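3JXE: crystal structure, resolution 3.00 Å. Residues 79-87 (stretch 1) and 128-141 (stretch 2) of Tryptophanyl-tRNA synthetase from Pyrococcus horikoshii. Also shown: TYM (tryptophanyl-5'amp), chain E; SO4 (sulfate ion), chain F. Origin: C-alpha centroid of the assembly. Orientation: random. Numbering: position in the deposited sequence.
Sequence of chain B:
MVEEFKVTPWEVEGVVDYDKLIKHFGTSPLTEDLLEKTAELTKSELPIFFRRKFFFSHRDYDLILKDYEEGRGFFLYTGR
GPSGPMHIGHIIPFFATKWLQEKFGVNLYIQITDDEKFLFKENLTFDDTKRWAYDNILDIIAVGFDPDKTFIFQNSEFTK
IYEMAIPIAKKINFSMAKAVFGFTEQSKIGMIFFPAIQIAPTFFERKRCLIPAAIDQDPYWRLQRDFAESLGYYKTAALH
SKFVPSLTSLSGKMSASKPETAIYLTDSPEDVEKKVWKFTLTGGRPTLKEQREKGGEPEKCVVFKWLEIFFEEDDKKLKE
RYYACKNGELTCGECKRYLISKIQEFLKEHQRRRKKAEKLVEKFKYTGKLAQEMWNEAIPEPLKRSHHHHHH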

# COMPACT_ATOMS: atom_id res chain seq x y z
N GLY B 79 -0.07 5.33 -17.62
CA GLY B 79 0.57 4.15 -17.04
C GLY B 79 0.50 2.89 -17.88
O GLY B 79 -0.05 2.89 -18.98
N ARG B 80 1.05 1.81 -17.33
CA ARG B 80 1.13 0.53 -18.02
C ARG B 80 1.24 -0.62 -17.02
O ARG B 80 2.04 -0.57 -16.08
N GLY B 81 0.42 -1.65 -17.23
CA GLY B 81 0.45 -2.85 -16.40
C GLY B 81 1.28 -3.95 -17.04
O GLY B 81 0.86 -4.55 -18.03
N PRO B 82 2.47 -4.24 -16.47
CA PRO B 82 3.40 -5.21 -17.05
C PRO B 82 3.02 -6.67 -16.79
O PRO B 82 3.62 -7.33 -15.93
N SER B 83 2.05 -7.17 -17.54
CA SER B 83 1.65 -8.57 -17.48
C SER B 83 2.44 -9.42 -18.47
O SER B 83 2.58 -10.63 -18.29
N GLY B 84 2.96 -8.77 -19.51
CA GLY B 84 3.75 -9.43 -20.54
C GLY B 84 4.26 -8.42 -21.55
O GLY B 84 4.49 -7.26 -21.20
N PRO B 85 4.46 -8.85 -22.81
CA PRO B 85 4.94 -7.93 -23.84
C PRO B 85 3.86 -6.92 -24.21
O PRO B 85 2.67 -7.24 -24.15
N MET B 86 4.27 -5.71 -24.57
CA MET B 86 3.34 -4.68 -25.00
C MET B 86 3.00 -4.84 -26.48
O MET B 86 3.88 -5.12 -27.30
N HIS B 87 1.72 -4.67 -26.81
CA HIS B 87 1.29 -4.65 -28.21
C HIS B 87 1.02 -3.22 -28.68
O HIS B 87 1.19 -2.26 -27.93
N ASP B 128 8.06 -11.93 -12.07
CA ASP B 128 7.61 -11.89 -13.46
C ASP B 128 7.22 -10.48 -13.88
O ASP B 128 7.65 -10.00 -14.93
N THR B 129 6.41 -9.83 -13.05
CA THR B 129 5.92 -8.49 -13.34
C THR B 129 7.03 -7.45 -13.24
O THR B 129 7.05 -6.48 -14.01
N LYS B 130 7.94 -7.65 -12.30
CA LYS B 130 9.10 -6.77 -12.12
C LYS B 130 10.03 -6.78 -13.33
O LYS B 130 10.53 -5.73 -13.73
N ARG B 131 10.25 -7.96 -13.91
CA ARG B 131 11.09 -8.06 -15.11
C ARG B 131 10.36 -7.61 -16.37
O ARG B 131 10.96 -7.00 -17.26
N TRP B 132 9.06 -7.89 -16.45
CA TRP B 132 8.23 -7.37 -17.54
C TRP B 132 8.11 -5.85 -17.47
O TRP B 132 7.90 -5.19 -18.49
N ALA B 133 8.25 -5.31 -16.26
CA ALA B 133 8.29 -3.87 -16.04
C ALA B 133 9.45 -3.25 -16.81
O ALA B 133 9.24 -2.34 -17.61
N TYR B 134 10.65 -3.78 -16.60
CA TYR B 134 11.85 -3.31 -17.30
C TYR B 134 11.68 -3.36 -18.82
O TYR B 134 12.00 -2.40 -19.52
N ASP B 135 11.16 -4.49 -19.31
CA ASP B 135 10.90 -4.69 -20.73
C ASP B 135 9.98 -3.61 -21.30
O ASP B 135 10.25 -3.05 -22.36
N ASN B 136 8.90 -3.33 -20.58
CA ASN B 136 7.92 -2.33 -20.99
C ASN B 136 8.47 -0.91 -20.97
O ASN B 136 8.12 -0.09 -21.83
N ILE B 137 9.33 -0.62 -19.98
CA ILE B 137 10.00 0.69 -19.88
C ILE B 137 10.75 1.01 -21.17
O ILE B 137 10.65 2.13 -21.69
N LEU B 138 11.49 0.02 -21.68
CA LEU B 138 12.26 0.18 -22.92
C LEU B 138 11.38 0.62 -24.08
O LEU B 138 11.74 1.54 -24.82
N ASP B 139 10.22 -0.02 -24.23
CA ASP B 139 9.24 0.35 -25.25
C ASP B 139 8.70 1.76 -25.04
O ASP B 139 8.51 2.51 -26.01
N ILE B 140 8.45 2.12 -23.78
CA ILE B 140 7.90 3.42 -23.43
C ILE B 140 8.93 4.54 -23.65
O ILE B 140 8.59 5.59 -24.19
N ILE B 141 10.18 4.29 -23.26
CA ILE B 141 11.27 5.24 -23.50
C ILE B 141 11.54 5.40 -25.00
O ILE B 141 11.90 6.49 -25.46

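The indole of W132 lies flat against backbone and proline ring rather than against another aromatic side chain. G84 CA sits 3.6 Å from the centroid of the W132 five-membered ring, 15° off the ring normal, and P85 CD sits 4.0 Å from the centroid of the six-membered ring at 24°, so two CH-pi contacts cover one face. W132 has chi1 -83° (m) and chi2 119°, and its CH2 lies 3.5 Å from P85 CG. G84 has no side chain; an ideal CB there would point away from the helix.

N136 (chi1 -70°, m) points toward the first stretch and ties it at two places, R80 on the strand and G84 in the loop. Its carbonyl accepts from R80, with R80 NE to N136 OD1 at 2.7 Å and an N-H...O angle of 168°, the acceptor lying near the guanidinium plane; a weak bond from R80 NH2 to N136 OD1 spans 3.4 Å. Its amide donates in turn, N136 ND2 to G84 O, at 3.3 Å and 158°. R80 adopts t, p, t for chi1 to chi3, a bent path that brings NE to the asparagine while R80 NH1 comes within 3.2 Å of TYM O1P. The same phosphate oxygen accepts a hydrogen bond from the backbone, G81 N to TYM O1P, at 2.7 Å.

P82, C-gamma endo and directed toward the helix, packs on the turn from T129 to A133: P82 CG lies 3.6 Å from T129 O and 4.1 Å from A133 CB, and P82 CB is 4.0 Å from W132 CB. Farther along, M86 (m, t, p) also points in, its SD 4.2 Å from I140 CG1 and 4.1 Å from D139 CB. I140 CD1 meets R80 CB at 4.1 Å. H87 stays out of the contact; its NE2 donates to sulfate O2 at 2.8 Å.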

# COMPACT_ATOMS: atom_id res chain seq x y z
CB ARG B 80 2.32 0.52 -19.00
CG ARG B 80 2.85 -0.85 -19.40
CD ARG B 80 1.89 -1.62 -20.29
NE ARG B 80 2.27 -3.03 -20.38
CZ ARG B 80 1.49 -3.99 -20.89
NH1 ARG B 80 0.28 -3.70 -21.33
NH2 ARG B 80 1.93 -5.24 -20.93
CB PRO B 82 4.73 -4.85 -16.38
CG PRO B 82 4.35 -4.28 -15.06
CD PRO B 82 2.99 -3.66 -15.22
CB SER B 83 0.14 -8.73 -17.72
OG SER B 83 -0.30 -7.92 -18.81
CB PRO B 85 5.23 -8.84 -25.03
CG PRO B 85 5.12 -10.25 -24.52
CD PRO B 85 4.22 -10.20 -23.34
CB MET B 86 3.93 -3.28 -24.76
CG MET B 86 3.93 -2.85 -23.31
SD MET B 86 4.66 -1.23 -23.04
CE MET B 86 3.43 -0.14 -23.75
CB HIS B 87 0.11 -5.58 -28.46
CG HIS B 87 -1.12 -5.26 -27.67
ND1 HIS B 87 -1.80 -4.07 -27.79
CD2 HIS B 87 -1.81 -6.00 -26.76
CE1 HIS B 87 -2.84 -4.07 -26.97
NE2 HIS B 87 -2.87 -5.23 -26.34
CB ASP B 128 6.41 -12.82 -13.69
CG ASP B 128 6.79 -14.29 -13.70
OD1 ASP B 128 8.00 -14.61 -13.83
OD2 ASP B 128 5.87 -15.13 -13.59
CB THR B 129 4.76 -8.09 -12.41
OG1 THR B 129 5.21 -8.14 -11.05
CG2 THR B 129 3.58 -9.04 -12.58
CB LYS B 130 9.87 -7.13 -10.85
CG LYS B 130 9.27 -6.53 -9.59
CD LYS B 130 9.92 -7.12 -8.35
CE LYS B 130 9.37 -6.47 -7.10
NZ LYS B 130 9.85 -7.16 -5.88
CB ARG B 131 11.72 -9.45 -15.26
CG ARG B 131 10.75 -10.58 -15.55
CD ARG B 131 11.47 -11.85 -15.99
NE ARG B 131 10.53 -12.86 -16.49
CZ ARG B 131 10.06 -12.91 -17.74
NH1 ARG B 131 10.44 -12.01 -18.64
NH2 ARG B 131 9.21 -13.87 -18.08
CB TRP B 132 6.84 -8.01 -17.56
CG TRP B 132 6.80 -9.34 -18.26
CD1 TRP B 132 6.45 -10.54 -17.71
CD2 TRP B 132 7.14 -9.60 -19.62
NE1 TRP B 132 6.54 -11.53 -18.65
CE2 TRP B 132 6.97 -10.99 -19.83
CE3 TRP B 132 7.57 -8.81 -20.69
CZ2 TRP B 132 7.21 -11.60 -21.07
CZ3 TRP B 132 7.81 -9.41 -21.92
CH2 TRP B 132 7.63 -10.79 -22.10
CB ALA B 133 8.39 -3.55 -14.57
CB TYR B 134 13.10 -4.09 -16.87
CG TYR B 134 14.35 -3.64 -17.59
CD1 TYR B 134 15.05 -2.51 -17.17
CD2 TYR B 134 14.83 -4.33 -18.71
CE1 TYR B 134 16.20 -2.08 -17.83
CE2 TYR B 134 15.97 -3.91 -19.38
CZ TYR B 134 16.65 -2.79 -18.94
OH TYR B 134 17.79 -2.37 -19.60
CB ASP B 135 10.30 -6.08 -20.97
CG ASP B 135 10.08 -6.37 -22.44
OD1 ASP B 135 11.04 -6.78 -23.11
OD2 ASP B 135 8.93 -6.19 -22.91
CB ASN B 136 6.65 -2.43 -20.13
CG ASN B 136 5.83 -3.69 -20.42
OD1 ASN B 136 4.79 -3.90 -19.80
ND2 ASN B 136 6.29 -4.52 -21.35
CB ILE B 137 11.01 0.76 -18.68
CG1 ILE B 137 10.42 0.19 -17.38
CG2 ILE B 137 11.52 2.18 -18.47
CD1 ILE B 137 9.37 1.03 -16.72
CB LEU B 138 13.00 -1.12 -23.28
CG LEU B 138 13.95 -1.76 -22.25
CD1 LEU B 138 14.44 -3.11 -22.74
CD2 LEU B 138 15.13 -0.86 -21.90
CB ASP B 139 8.08 -0.64 -25.26
CG ASP B 139 8.48 -1.99 -25.79
OD1 ASP B 139 8.58 -2.93 -24.98
OD2 ASP B 139 8.70 -2.11 -27.02
CB ILE B 140 7.34 3.43 -21.98
CG1 ILE B 140 6.13 2.50 -21.88
CG2 ILE B 140 6.96 4.84 -21.54
CD1 ILE B 140 5.81 2.04 -20.48
CB ILE B 141 12.57 4.84 -22.75
CG1 ILE B 141 12.34 4.90 -21.23
CG2 ILE B 141 13.73 5.76 -23.14
CD1 ILE B 141 13.54 4.47 -20.41
P TYM E . -2.77 -1.65 -19.55
O1P TYM E . -1.37 -2.02 -19.23
O2P TYM E . -3.79 -2.71 -19.70
O5' TYM E . -2.78 -0.78 -20.90
C5' TYM E . -1.91 0.35 -21.02
C4' TYM E . -2.55 1.45 -21.89
O4' TYM E . -3.01 0.87 -23.14
C1' TYM E . -4.42 1.18 -23.30
N9 TYM E . -4.98 0.02 -24.08
C4 TYM E . -5.39 0.07 -25.35
N3 TYM E . -5.48 1.06 -26.26
C2 TYM E . -5.95 0.82 -27.48
N1 TYM E . -6.35 -0.39 -27.84
C6 TYM E . -6.29 -1.42 -26.99
N6 TYM E . -6.69 -2.63 -27.37
C5 TYM E . -5.80 -1.21 -25.70
N7 TYM E . -5.62 -1.99 -24.64
C8 TYM E . -5.11 -1.24 -23.66
C2' TYM E . -4.95 1.36 -21.88
O2' TYM E . -6.07 2.23 -21.88
C3' TYM E . -3.77 2.05 -21.20
O3' TYM E . -3.80 3.46 -21.48
NH3 TYM E . -3.88 -0.57 -14.85
CA TYM E . -3.37 0.03 -16.08
CB TYM E . -2.02 0.69 -15.81
CG TYM E . -2.17 2.21 -15.46
CD2 TYM E . -2.65 3.23 -16.26
CE2 TYM E . -2.59 4.42 -15.52
CE3 TYM E . -3.14 3.26 -17.56
CD1 TYM E . -1.83 2.78 -14.28
NE1 TYM E . -2.09 4.16 -14.31
CZ2 TYM E . -3.02 5.62 -16.08
CZ3 TYM E . -3.57 4.46 -18.12
CH2 TYM E . -3.51 5.64 -17.38
C TYM E . -3.20 -1.05 -17.16
O TYM E . -3.00 -2.22 -16.84
OPP TYM E . -3.28 -0.58 -18.45
S SO4 F . -4.11 -6.72 -22.86
O1 SO4 F . -5.40 -7.30 -22.46
O2 SO4 F . -4.29 -5.90 -24.05
O3 SO4 F . -3.58 -5.89 -21.79
O4 SO4 F . -3.17 -7.80 -23.13